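Local structure of D-alanyl-D-alanine carboxypeptidase (Streptococcus pneumoniae R6, 1XP4) at residues Leu97-Thr100 and Ser104-Ser107. The protein probably removes the terminal D-alanine from peptidoglycan precursor peptides, acting as a serine-type D-Ala-D-Ala carboxypeptidase in cell wall synthesis. Sequence-based numbering, arbitrary orientation.
Sequences LEAT and SANS
Ala105 CB lies over the carbonyl of Ala99, 3.6 Å from Ala99 O, and touches Ala99 CB at 4.2 Å. This is the turn between helices 93-103 and 106-117 of the beta-lactamase-like (penicillin-recognising) fold of the S11 peptidases, and Ser104-Ala105-Asn106 matches the SxN motif of serine D,D-peptidases. Helix 93-103 ends when Ser104, at the C' position, takes a left-handed conformation (phi 60°), which turns the chain back across its last turn. Two backbone bonds close the end: Ala105 N reaches back six residues to Ala99 O, 3.2 Å away. That bond is nearly straight at its hydrogen (165°), although the donor stands above the carbonyl plane. Inside it, Ser104 N makes a weak, bent bond of 2.9 Å to Thr100 O. Ala105 is also the N-cap residue of helix 106-117; its methyl and that of Ala99 meet at the junction of the two helices. Thr100 gives its hydroxyl to its own helix, OG1 bonding Leu96 O, while its side chain touches Lys44 and Val48 on helix 44-57. Ser104 CB points away from helix 93-103, and its hydroxyl, anti to the backbone N (chi1 -167°), is itself part of the predicted catalytic centre. There Asn106 OD1 bonds Lys44 NZ, and Ser104 OG hydrogen-bonds Ser41 OG, the probable acyl-ester nucleophile, with a weaker bond to Lys44 NZ.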
loop_
_atom_site.group_PDB
_atom_site.type_symbol
_atom_site.label_atom_id
_atom_site.label_comp_id
_atom_site.label_asym_id
_atom_site.label_seq_id
_atom_site.Cartn_x
_atom_site.Cartn_y
_atom_site.Cartn_z
ATOM N N LEU A 97 15.392 -3.534 -7.428
ATOM C CA LEU A 97 14.228 -3.409 -6.570
ATOM C C LEU A 97 14.629 -2.711 -5.274
ATOM O O LEU A 97 13.945 -1.806 -4.796
ATOM C CB LEU A 97 13.673 -4.791 -6.248
ATOM C CG LEU A 97 12.203 -5.027 -6.567
ATOM C CD1 LEU A 97 11.840 -6.440 -6.129
ATOM C CD2 LEU A 97 11.339 -3.996 -5.860
ATOM N N GLU A 98 15.743 -3.146 -4.707
ATOM C CA GLU A 98 16.233 -2.567 -3.472
ATOM C C GLU A 98 16.612 -1.110 -3.744
ATOM O O GLU A 98 16.253 -0.219 -2.976
ATOM C CB GLU A 98 17.444 -3.362 -2.972
ATOM C CG GLU A 98 17.675 -3.298 -1.468
ATOM C CD GLU A 98 17.717 -4.677 -0.824
ATOM O OE1 GLU A 98 16.799 -5.485 -1.076
ATOM O OE2 GLU A 98 18.663 -4.954 -0.058
ATOM N N ALA A 99 17.325 -0.871 -4.844
ATOM C CA ALA A 99 17.740 0.481 -5.210
ATOM C C ALA A 99 16.529 1.393 -5.451
ATOM O O ALA A 99 16.543 2.571 -5.082
ATOM C CB ALA A 99 18.619 0.439 -6.445
ATOM N N THR A 100 15.481 0.842 -6.059
ATOM C CA THR A 100 14.269 1.602 -6.344
ATOM C C THR A 100 13.513 2.028 -5.084
ATOM O O THR A 100 13.249 3.212 -4.877
ATOM C CB THR A 100 13.291 0.792 -7.242
ATOM O OG1 THR A 100 13.851 0.639 -8.549
ATOM C CG2 THR A 100 11.961 1.502 -7.374
ATOM N N SER A 104 15.159 5.308 -4.174
ATOM C CA SER A 104 14.365 5.968 -5.195
ATOM C C SER A 104 15.169 6.177 -6.483
ATOM O O SER A 104 14.925 7.125 -7.236
ATOM C CB SER A 104 13.854 7.316 -4.667
ATOM O OG SER A 104 12.840 7.851 -5.511
ATOM N N ALA A 105 16.126 5.290 -6.737
ATOM C CA ALA A 105 16.940 5.369 -7.952
ATOM C C ALA A 105 16.044 5.229 -9.185
ATOM O O ALA A 105 15.401 4.191 -9.380
ATOM C CB ALA A 105 17.985 4.265 -7.946
ATOM N N ASN A 106 16.009 6.262 -10.022
ATOM C CA ASN A 106 15.166 6.231 -11.219
ATOM C C ASN A 106 15.647 5.253 -12.292
ATOM O O ASN A 106 14.834 4.624 -12.973
ATOM C CB ASN A 106 15.032 7.638 -11.813
ATOM C CG ASN A 106 14.333 8.604 -10.868
ATOM O OD1 ASN A 106 13.195 8.368 -10.458
ATOM N ND2 ASN A 106 15.010 9.696 -10.520
ATOM N N SER A 107 16.959 5.120 -12.451
ATOM C CA SER A 107 17.478 4.188 -13.438
ATOM C C SER A 107 17.174 2.762 -13.018
ATOM O O SER A 107 17.112 1.863 -13.851
ATOM C CB SER A 107 18.971 4.385 -13.629
ATOM O OG SER A 107 19.190 5.570 -14.375
#